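Local coordinates for protein mandelate racemase / muconate lactonizing enzyme (PDB 2POD) that probably acts as a lyase of the enolase superfamily, binding a metal ion at its active site, though its substrate is not established, at residues B[178-183]-B[219-224]; B[22-27]-B[87-92]; B[275-280]-B[306-311]. All coordinates share one frame; numbering follows the deposited sequence.

All three contacts lie in one chain of the enolase superfamily, but in different layers of it. Interaction 1 is partly buried and mixed, with a polar network beside an aromatic cluster: segments that end or follow two neighbouring barrel strands meet there through a histidine-carboxylate bond and two waters, next to a sodium ion. Interaction 2 is wholly apolar and buried, joining sheet to helix in the N-terminal domain; its centre is about 34 Å from that of interaction 1, across the middle of the chain. Interaction 3 returns to the barrel domain, pairing two of its outer helices, with a hydrocarbon core inward and charges next to another subunit. Nearest atoms of interactions 2 and 3 are about 6 Å apart.

Interaction 1 (B[178-183]-B[219-224]); sequences WPFDPY and VEFHSL. With NA (sodium ion), chain D.
Asp-181 and His-222 meet through a hydrogen bond from ND1 of His-222 to OD2 of Asp-181, 2.7 Å long with an angle of 144° at the hydrogen. OD2 offers its syn lone pair, while the carboxylate is turned steeply against the imidazole and its oxygen sits somewhat out of the ring plane. The imidazole turns its edge, led by CE1, to the face of the five-membered ring of Trp-178, with CE1 of His-222 3.8 Å from CG of Trp-178, a T-shaped pair with planes at 77°. CG of Trp-178 lies between the backbone N and the carbonyl carbon (chi1 51°), which turns a face of the indole to the imidazole, and its neighbour Phe-156 makes another edge-to-face pair. CD1 of Leu-224 closes against CG of Asp-181 at 3.6 Å.

The other carboxylate oxygen, OD1, is 2.8 Å from water 1 and equally far from water 2, which link it to the carbonyls of Glu-220 and Phe-221 respectively. Deeper in, Phe-180 packs CD1 against CE2 of Phe-221 at 3.5 Å and receives CG1 of Val-219 at its ring edge, beneath helix 227-237.

Behind the imidazole, CG of Glu-220 lies over the ring centre. Its OE1 binds the sodium ion at 2.3 Å, alongside Glu-246 and Glu-272, and its OE2 accepts the backbone N-H of His-222 at 2.7 Å. These three carboxylates at successive strand ends match the metal site of the enolase superfamily barrel. Glu-220 thus joins the sodium ion to the backbone of His-222, and Asp-181 fixes how the imidazole is turned.

Interaction 2 (B[22-27]-B[87-92]); sequences VLVHTD and SALDIA
Val-22 and Val-24 of strand 22-26 face helix 87-92, whose axis passes 8.1 Å from that of the strand at an angle of 48°. The nearest backbone pairs are Val-22 with Ala-88 and Val-24 with Ala-92, their CA atoms 6.5 and 6.4 Å apart. This register matches a two-residue step on the strand to one four-residue step on the helix, bringing alternate valines against alanines one helical turn apart.

Each valine is set with CG1 anti to its backbone N (chi1 -170° in Val-22, 175° in Val-24). In Val-22 the two methyls divide their work: CG2 meets CB of Ala-88 at 3.7 Å, and CG1 meets CD1 of Leu-89, also at 3.7 Å. In Val-24, CG2 alone does the touching, lying 3.8 Å from CB of Ala-92 and 4.2 Å from CD1 of Leu-89. Although the CB of Leu-89 starts away from the strand, its chain turns back to set CD1 against both valines.

Ile-47 of helix 40-55 touches Val-22 and Leu-89, while Ile-8 and Ile-5 of strand 5-13 flank the valines. The contact therefore attaches the antiparallel sheet to the helical layer of the N-terminal domain, the alpha+beta domain of this superfamily. All five touching residues are buried and meet by methyl groups, so cohesion across this pair comes from dispersion and exclusion of water, with the small alanine side chains allowing close backbone approach.

Interaction 3 (B[275-280]-B[306-311]); sequences ATRWGF and RKIASM
Phe-280 lays one face of its ring against the branch methyl of Ile-308, whose CG2 stands 3.8 Å from the ring centroid and 22° off the normal, a CH-pi contact. CG2 is nearest CG of Phe-280 at 3.5 Å, while CD1 of Ile-308 reaches along to CD2 of Phe-280 at 3.6 Å. That same CD1 abuts the carbonyl carbon of Thr-276. Both side chains also rest on Val-292 and Leu-294 of strand 289-294, so they form part of the layer between barrel strand and outer helices.

Farther out, the side chains of Arg-277 and Lys-307 cross at a slant. The arginine bends at chi3 (-76°) and presents a guanidinium face to CD of Lys-307, 3.6 Å from NE of Arg-277; CH2 of Trp-278 lies over the opposite face. The selenium of selenomethionine Met-311 sits 4.2 Å from O of Arg-277.

The like-charged NH2 of Arg-277 and NZ of Lys-307 come within 3.8 Å. Salt bridges to Glu-304 for Arg-277 and to Asp-64 for Lys-307 probably offset this repulsion, and NH1 of Arg-277 pairs with Glu-313 of the third subunit. Helix 276-280 crosses helix 306-311 at 29°, in the near-parallel manner of helices ringing a beta/alpha barrel. Chemically the seam is graded: hydrocarbon and ring face bind it toward the barrel, whereas its cationic ends are met by acidic partners, one from another chain, which probably links helix packing to subunit association.

Interaction 1 (B[178-183]-B[219-224])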
loop_
_atom_site.group_PDB
_atom_site.type_symbol
_atom_site.label_atom_id
_atom_site.label_comp_id
_atom_site.label_asym_id
_atom_site.label_seq_id
_atom_site.Cartn_x
_atom_site.Cartn_y
_atom_site.Cartn_z
ATOM N N TRP B 178 -14.990 12.959 -31.433
ATOM C CA TRP B 178 -14.016 11.869 -31.409
ATOM C C TRP B 178 -12.970 11.837 -32.537
ATOM O O TRP B 178 -12.839 10.818 -33.219
ATOM C CB TRP B 178 -14.716 10.513 -31.268
ATOM C CG TRP B 178 -15.815 10.262 -32.252
ATOM C CD1 TRP B 178 -15.718 9.592 -33.441
ATOM C CD2 TRP B 178 -17.185 10.667 -32.132
ATOM N NE1 TRP B 178 -16.940 9.562 -34.069
ATOM C CE2 TRP B 178 -17.857 10.215 -33.289
ATOM C CE3 TRP B 178 -17.910 11.372 -31.162
ATOM C CZ2 TRP B 178 -19.218 10.439 -33.497
ATOM C CZ3 TRP B 178 -19.254 11.601 -31.374
ATOM C CH2 TRP B 178 -19.898 11.126 -32.527
ATOM N N PRO B 179 -12.176 12.922 -32.701
ATOM C CA PRO B 179 -11.301 13.038 -33.877
ATOM C C PRO B 179 -10.017 12.176 -33.895
ATOM O O PRO B 179 -9.307 12.176 -34.902
ATOM C CB PRO B 179 -10.938 14.521 -33.887
ATOM C CG PRO B 179 -10.987 14.925 -32.465
ATOM C CD PRO B 179 -12.045 14.093 -31.811
ATOM N N PHE B 180 -9.721 11.459 -32.809
ATOM C CA PHE B 180 -8.511 10.627 -32.733
ATOM C C PHE B 180 -8.758 9.207 -33.238
ATOM O O PHE B 180 -7.816 8.458 -33.484
ATOM C CB PHE B 180 -7.947 10.593 -31.305
ATOM C CG PHE B 180 -7.593 11.951 -30.755
ATOM C CD1 PHE B 180 -8.515 12.674 -30.011
ATOM C CD2 PHE B 180 -6.342 12.502 -30.990
ATOM C CE1 PHE B 180 -8.199 13.919 -29.506
ATOM C CE2 PHE B 180 -6.015 13.756 -30.500
ATOM C CZ PHE B 180 -6.942 14.465 -29.753
ATOM N N ASP B 181 -10.033 8.866 -33.407
ATOM C CA ASP B 181 -10.480 7.568 -33.928
ATOM C C ASP B 181 -9.808 6.967 -35.181
ATOM O O ASP B 181 -9.463 5.780 -35.157
ATOM C CB ASP B 181 -12.005 7.540 -34.067
ATOM C CG ASP B 181 -12.712 7.478 -32.728
ATOM O OD1 ASP B 181 -12.186 8.029 -31.733
ATOM O OD2 ASP B 181 -13.802 6.867 -32.675
ATOM N N PRO B 182 -9.617 7.759 -36.272
ATOM C CA PRO B 182 -9.099 7.094 -37.479
ATOM C C PRO B 182 -7.614 6.731 -37.411
ATOM O O PRO B 182 -7.137 5.931 -38.224
ATOM C CB PRO B 182 -9.334 8.130 -38.592
ATOM C CG PRO B 182 -10.142 9.231 -37.977
ATOM C CD PRO B 182 -9.834 9.197 -36.525
ATOM N N TYR B 183 -6.898 7.312 -36.450
ATOM C CA TYR B 183 -5.463 7.076 -36.315
ATOM C C TYR B 183 -5.126 5.824 -35.502
ATOM O O TYR B 183 -4.000 5.332 -35.556
ATOM C CB TYR B 183 -4.758 8.332 -35.798
ATOM C CG TYR B 183 -5.069 9.542 -36.656
ATOM C CD1 TYR B 183 -5.907 10.553 -36.193
ATOM C CD2 TYR B 183 -4.557 9.652 -37.952
ATOM C CE1 TYR B 183 -6.213 11.654 -36.987
ATOM C CE2 TYR B 183 -4.858 10.743 -38.756
ATOM C CZ TYR B 183 -5.685 11.742 -38.267
ATOM O OH TYR B 183 -5.983 12.830 -39.061
ATOM N N VAL B 219 -13.918 14.800 -24.964
ATOM C CA VAL B 219 -13.301 13.933 -25.953
ATOM C C VAL B 219 -13.703 12.491 -25.707
ATOM O O VAL B 219 -13.548 11.978 -24.605
ATOM C CB VAL B 219 -11.772 14.039 -25.929
ATOM C CG1 VAL B 219 -11.194 13.480 -27.217
ATOM C CG2 VAL B 219 -11.340 15.472 -25.716
ATOM N N GLU B 220 -14.231 11.854 -26.746
ATOM C CA GLU B 220 -14.516 10.425 -26.734
ATOM C C GLU B 220 -13.363 9.699 -27.425
ATOM O O GLU B 220 -12.903 10.136 -28.475
ATOM C CB GLU B 220 -15.844 10.171 -27.461
ATOM C CG GLU B 220 -16.054 8.769 -27.978
ATOM C CD GLU B 220 -16.336 7.764 -26.877
ATOM O OE1 GLU B 220 -17.532 7.513 -26.620
ATOM O OE2 GLU B 220 -15.385 7.219 -26.266
ATOM N N PHE B 221 -12.881 8.609 -26.834
ATOM C CA PHE B 221 -11.744 7.896 -27.408
ATOM C C PHE B 221 -12.096 6.498 -27.887
ATOM O O PHE B 221 -11.282 5.841 -28.545
ATOM C CB PHE B 221 -10.586 7.827 -26.415
ATOM C CG PHE B 221 -9.869 9.127 -26.221
ATOM C CD1 PHE B 221 -10.044 9.863 -25.054
ATOM C CD2 PHE B 221 -9.005 9.611 -27.196
ATOM C CE1 PHE B 221 -9.377 11.073 -24.862
ATOM C CE2 PHE B 221 -8.333 10.807 -27.016
ATOM C CZ PHE B 221 -8.512 11.540 -25.840
ATOM N N HIS B 222 -13.300 6.054 -27.533
ATOM C CA HIS B 222 -13.852 4.737 -27.902
ATOM C C HIS B 222 -13.049 3.508 -27.493
ATOM O O HIS B 222 -13.169 2.462 -28.138
ATOM C CB HIS B 222 -14.228 4.676 -29.389
ATOM C CG HIS B 222 -15.493 5.401 -29.725
ATOM N ND1 HIS B 222 -15.530 6.463 -30.602
ATOM C CD2 HIS B 222 -16.769 5.212 -29.310
ATOM C CE1 HIS B 222 -16.774 6.893 -30.719
ATOM N NE2 HIS B 222 -17.543 6.158 -29.936
ATOM N N SER B 223 -12.249 3.634 -26.428
ATOM C CA SER B 223 -11.385 2.546 -25.911
ATOM C C SER B 223 -10.299 2.079 -26.891
ATOM O O SER B 223 -9.854 0.934 -26.837
ATOM C CB SER B 223 -12.217 1.347 -25.410
ATOM O OG SER B 223 -13.222 1.743 -24.495
ATOM N N LEU B 224 -9.872 2.970 -27.781
ATOM C CA LEU B 224 -9.104 2.576 -28.969
ATOM C C LEU B 224 -7.596 2.619 -28.728
ATOM O O LEU B 224 -6.818 2.057 -29.493
ATOM C CB LEU B 224 -9.476 3.452 -30.174
ATOM C CG LEU B 224 -10.839 3.232 -30.842
ATOM C CD1 LEU B 224 -11.116 4.308 -31.885
ATOM C CD2 LEU B 224 -10.935 1.842 -31.466
HETATM NA NA NA D . -19.550 6.903 -25.808
HETATM O O HOH W 1 -11.226 10.354 -30.479
HETATM O O HOH W 2 -9.824 7.523 -30.250
#

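Interaction 2 (B[22-27]-B[87-92])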
loop_
_atom_site.group_PDB
_atom_site.type_symbol
_atom_site.label_atom_id
_atom_site.label_comp_id
_atom_site.label_asym_id
_atom_site.label_seq_id
_atom_site.Cartn_x
_atom_site.Cartn_y
_atom_site.Cartn_z
ATOM N N VAL B 22 -38.082 -4.688 -26.349
ATOM C CA VAL B 22 -38.696 -5.792 -25.615
ATOM C C VAL B 22 -39.999 -5.308 -24.985
ATOM O O VAL B 22 -40.059 -4.201 -24.446
ATOM C CB VAL B 22 -37.769 -6.363 -24.500
ATOM C CG1 VAL B 22 -38.350 -7.653 -23.930
ATOM C CG2 VAL B 22 -36.388 -6.638 -25.037
ATOM N N LEU B 23 -41.037 -6.138 -25.076
ATOM C CA LEU B 23 -42.340 -5.852 -24.488
ATOM C C LEU B 23 -42.707 -6.947 -23.508
ATOM O O LEU B 23 -42.670 -8.126 -23.856
ATOM C CB LEU B 23 -43.415 -5.761 -25.574
ATOM C CG LEU B 23 -43.415 -4.537 -26.491
ATOM C CD1 LEU B 23 -44.297 -4.799 -27.699
ATOM C CD2 LEU B 23 -43.884 -3.295 -25.760
ATOM N N VAL B 24 -43.056 -6.554 -22.283
ATOM C CA VAL B 24 -43.419 -7.514 -21.239
ATOM C C VAL B 24 -44.901 -7.364 -20.904
ATOM O O VAL B 24 -45.332 -6.315 -20.424
ATOM C CB VAL B 24 -42.541 -7.338 -19.961
ATOM C CG1 VAL B 24 -43.003 -8.267 -18.838
ATOM C CG2 VAL B 24 -41.073 -7.588 -20.284
ATOM N N HIS B 25 -45.672 -8.416 -21.171
ATOM C CA HIS B 25 -47.130 -8.367 -21.050
ATOM C C HIS B 25 -47.591 -9.015 -19.755
ATOM O O HIS B 25 -47.047 -10.043 -19.339
ATOM C CB HIS B 25 -47.803 -9.074 -22.235
ATOM C CG HIS B 25 -47.470 -8.478 -23.565
ATOM N ND1 HIS B 25 -47.924 -7.241 -23.960
ATOM C CD2 HIS B 25 -46.722 -8.950 -24.591
ATOM C CE1 HIS B 25 -47.469 -6.972 -25.171
ATOM N NE2 HIS B 25 -46.740 -7.995 -25.578
ATOM N N THR B 26 -48.605 -8.415 -19.135
ATOM C CA THR B 26 -49.214 -8.974 -17.933
ATOM C C THR B 26 -50.669 -9.416 -18.128
ATOM O O THR B 26 -51.275 -9.150 -19.168
ATOM C CB THR B 26 -49.091 -8.027 -16.718
ATOM O OG1 THR B 26 -49.498 -6.705 -17.087
ATOM C CG2 THR B 26 -47.650 -7.994 -16.204
ATOM N N ASP B 27 -51.208 -10.096 -17.116
ATOM C CA ASP B 27 -52.576 -10.607 -17.132
ATOM C C ASP B 27 -53.637 -9.510 -17.135
ATOM O O ASP B 27 -54.724 -9.692 -17.686
ATOM C CB ASP B 27 -52.819 -11.598 -15.980
ATOM C CG ASP B 27 -52.371 -11.068 -14.611
ATOM O OD1 ASP B 27 -52.145 -9.850 -14.448
ATOM O OD2 ASP B 27 -52.248 -11.891 -13.678
ATOM N N SER B 87 -30.870 -5.998 -19.047
ATOM C CA SER B 87 -31.093 -4.571 -18.901
ATOM C C SER B 87 -32.352 -4.077 -19.611
ATOM O O SER B 87 -33.095 -3.267 -19.053
ATOM C CB SER B 87 -29.875 -3.783 -19.357
ATOM O OG SER B 87 -28.691 -4.346 -18.846
ATOM N N ALA B 88 -32.588 -4.566 -20.830
ATOM C CA ALA B 88 -33.835 -4.296 -21.562
ATOM C C ALA B 88 -35.061 -4.802 -20.801
ATOM O O ALA B 88 -36.019 -4.062 -20.597
ATOM C CB ALA B 88 -33.781 -4.908 -22.970
ATOM N N LEU B 89 -35.002 -6.060 -20.369
ATOM C CA LEU B 89 -36.007 -6.664 -19.494
ATOM C C LEU B 89 -36.283 -5.838 -18.237
ATOM O O LEU B 89 -37.436 -5.711 -17.809
ATOM C CB LEU B 89 -35.547 -8.063 -19.085
ATOM C CG LEU B 89 -36.229 -9.322 -19.628
ATOM C CD1 LEU B 89 -37.223 -9.085 -20.748
ATOM C CD2 LEU B 89 -35.221 -10.380 -20.002
ATOM N N ASP B 90 -35.216 -5.277 -17.666
ATOM C CA ASP B 90 -35.301 -4.439 -16.481
ATOM C C ASP B 90 -36.041 -3.122 -16.692
ATOM O O ASP B 90 -36.867 -2.750 -15.855
ATOM C CB ASP B 90 -33.913 -4.158 -15.911
ATOM C CG ASP B 90 -33.978 -3.483 -14.570
ATOM O OD1 ASP B 90 -34.230 -4.204 -13.579
ATOM O OD2 ASP B 90 -33.803 -2.238 -14.511
ATOM N N ILE B 91 -35.725 -2.416 -17.781
ATOM C CA ILE B 91 -36.395 -1.146 -18.119
ATOM C C ILE B 91 -37.914 -1.342 -18.252
ATOM O O ILE B 91 -38.699 -0.551 -17.725
ATOM C CB ILE B 91 -35.807 -0.504 -19.413
ATOM C CG1 ILE B 91 -34.341 -0.094 -19.192
ATOM C CG2 ILE B 91 -36.639 0.719 -19.864
ATOM C CD1 ILE B 91 -33.531 0.068 -20.480
ATOM N N ALA B 92 -38.304 -2.427 -18.922
ATOM C CA ALA B 92 -39.707 -2.802 -19.085
ATOM C C ALA B 92 -40.411 -3.093 -17.753
ATOM O O ALA B 92 -41.588 -2.766 -17.595
ATOM C CB ALA B 92 -39.828 -3.984 -20.037
#

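Interaction 3 (B[275-280]-B[306-311])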
loop_
_atom_site.group_PDB
_atom_site.type_symbol
_atom_site.label_atom_id
_atom_site.label_comp_id
_atom_site.label_asym_id
_atom_site.label_seq_id
_atom_site.Cartn_x
_atom_site.Cartn_y
_atom_site.Cartn_z
ATOM N N ALA B 275 -20.305 -2.945 -16.501
ATOM C CA ALA B 275 -21.618 -3.380 -16.042
ATOM C C ALA B 275 -21.682 -3.586 -14.536
ATOM O O ALA B 275 -20.722 -4.049 -13.935
ATOM C CB ALA B 275 -22.053 -4.625 -16.781
ATOM N N THR B 276 -22.831 -3.237 -13.949
ATOM C CA THR B 276 -23.201 -3.515 -12.536
ATOM C C THR B 276 -22.417 -2.751 -11.462
ATOM O O THR B 276 -21.416 -2.085 -11.750
ATOM C CB THR B 276 -23.262 -5.026 -12.172
ATOM O OG1 THR B 276 -21.932 -5.539 -12.034
ATOM C CG2 THR B 276 -24.030 -5.835 -13.225
ATOM N N ARG B 277 -22.889 -2.859 -10.222
ATOM C CA ARG B 277 -22.206 -2.301 -9.055
ATOM C C ARG B 277 -20.788 -2.821 -8.924
ATOM O O ARG B 277 -19.884 -2.074 -8.572
ATOM C CB ARG B 277 -22.983 -2.618 -7.778
ATOM C CG ARG B 277 -24.185 -1.733 -7.548
ATOM C CD ARG B 277 -25.112 -2.367 -6.529
ATOM N NE ARG B 277 -25.884 -3.466 -7.101
ATOM C CZ ARG B 277 -26.492 -4.413 -6.392
ATOM N NH1 ARG B 277 -26.423 -4.410 -5.066
ATOM N NH2 ARG B 277 -27.176 -5.364 -7.014
ATOM N N TRP B 278 -20.617 -4.104 -9.235
ATOM C CA TRP B 278 -19.331 -4.789 -9.200
ATOM C C TRP B 278 -18.288 -4.259 -10.184
ATOM O O TRP B 278 -17.116 -4.081 -9.818
ATOM C CB TRP B 278 -19.554 -6.285 -9.374
ATOM C CG TRP B 278 -20.279 -6.875 -8.186
ATOM C CD1 TRP B 278 -19.716 -7.358 -7.044
ATOM C CD2 TRP B 278 -21.698 -6.982 -8.010
ATOM N NE1 TRP B 278 -20.691 -7.797 -6.177
ATOM C CE2 TRP B 278 -21.919 -7.572 -6.741
ATOM C CE3 TRP B 278 -22.804 -6.660 -8.807
ATOM C CZ2 TRP B 278 -23.205 -7.842 -6.248
ATOM C CZ3 TRP B 278 -24.088 -6.921 -8.315
ATOM C CH2 TRP B 278 -24.273 -7.510 -7.046
ATOM N N GLY B 279 -18.713 -3.986 -11.417
ATOM C CA GLY B 279 -17.868 -3.291 -12.387
ATOM C C GLY B 279 -17.519 -1.883 -11.938
ATOM O O GLY B 279 -16.419 -1.405 -12.182
ATOM N N PHE B 280 -18.455 -1.229 -11.258
ATOM C CA PHE B 280 -18.244 0.133 -10.799
ATOM C C PHE B 280 -17.546 0.284 -9.460
ATOM O O PHE B 280 -16.826 1.261 -9.271
ATOM C CB PHE B 280 -19.514 0.975 -10.919
ATOM C CG PHE B 280 -19.833 1.347 -12.335
ATOM C CD1 PHE B 280 -19.281 2.483 -12.905
ATOM C CD2 PHE B 280 -20.651 0.536 -13.117
ATOM C CE1 PHE B 280 -19.550 2.819 -14.219
ATOM C CE2 PHE B 280 -20.932 0.866 -14.436
ATOM C CZ PHE B 280 -20.375 2.008 -14.989
ATOM N N ARG B 306 -29.492 2.847 -10.886
ATOM C CA ARG B 306 -29.922 3.475 -9.601
ATOM C C ARG B 306 -28.759 3.550 -8.623
ATOM O O ARG B 306 -28.484 4.590 -8.035
ATOM C CB ARG B 306 -30.930 2.576 -8.876
ATOM C CG ARG B 306 -32.358 2.810 -9.123
ATOM C CD ARG B 306 -33.074 1.468 -9.022
ATOM N NE ARG B 306 -33.527 1.148 -7.673
ATOM C CZ ARG B 306 -33.801 -0.083 -7.244
ATOM N NH1 ARG B 306 -33.658 -1.134 -8.055
ATOM N NH2 ARG B 306 -34.212 -0.268 -5.995
ATOM N N LYS B 307 -28.113 2.396 -8.460
ATOM C CA LYS B 307 -27.355 2.048 -7.287
ATOM C C LYS B 307 -25.914 2.467 -7.535
ATOM O O LYS B 307 -25.236 2.942 -6.624
ATOM C CB LYS B 307 -27.442 0.538 -7.065
ATOM C CG LYS B 307 -28.816 0.056 -6.662
ATOM C CD LYS B 307 -28.891 -1.468 -6.645
ATOM C CE LYS B 307 -30.322 -1.935 -6.402
ATOM N NZ LYS B 307 -30.428 -3.424 -6.405
ATOM N N ILE B 308 -25.475 2.312 -8.784
ATOM C CA ILE B 308 -24.209 2.854 -9.255
ATOM C C ILE B 308 -24.133 4.367 -9.040
ATOM O O ILE B 308 -23.132 4.868 -8.530
ATOM C CB ILE B 308 -23.933 2.473 -10.735
ATOM C CG1 ILE B 308 -23.770 0.956 -10.877
ATOM C CG2 ILE B 308 -22.674 3.165 -11.250
ATOM C CD1 ILE B 308 -24.140 0.397 -12.272
ATOM N N ALA B 309 -25.205 5.075 -9.391
ATOM C CA ALA B 309 -25.290 6.524 -9.197
ATOM C C ALA B 309 -25.141 6.942 -7.733
ATOM O O ALA B 309 -24.434 7.900 -7.424
ATOM C CB ALA B 309 -26.591 7.077 -9.787
ATOM N N SER B 310 -25.801 6.206 -6.843
ATOM C CA SER B 310 -25.780 6.518 -5.425
ATOM C C SER B 310 -24.462 6.125 -4.756
ATOM O O SER B 310 -24.047 6.765 -3.796
ATOM C CB SER B 310 -26.987 5.900 -4.714
ATOM O OG SER B 310 -27.027 4.496 -4.878
HETATM N N MSE B 311 -23.810 5.087 -5.281
HETATM C CA MSE B 311 -22.414 4.757 -4.953
HETATM C C MSE B 311 -21.433 5.858 -5.341
HETATM O O MSE B 311 -20.646 6.309 -4.513
HETATM C CB MSE B 311 -21.987 3.483 -5.675
HETATM C CG MSE B 311 -22.120 2.218 -4.880
HETATM SE SE MSE B 311 -21.113 0.782 -5.715
HETATM C CE MSE B 311 -19.343 1.250 -5.103
#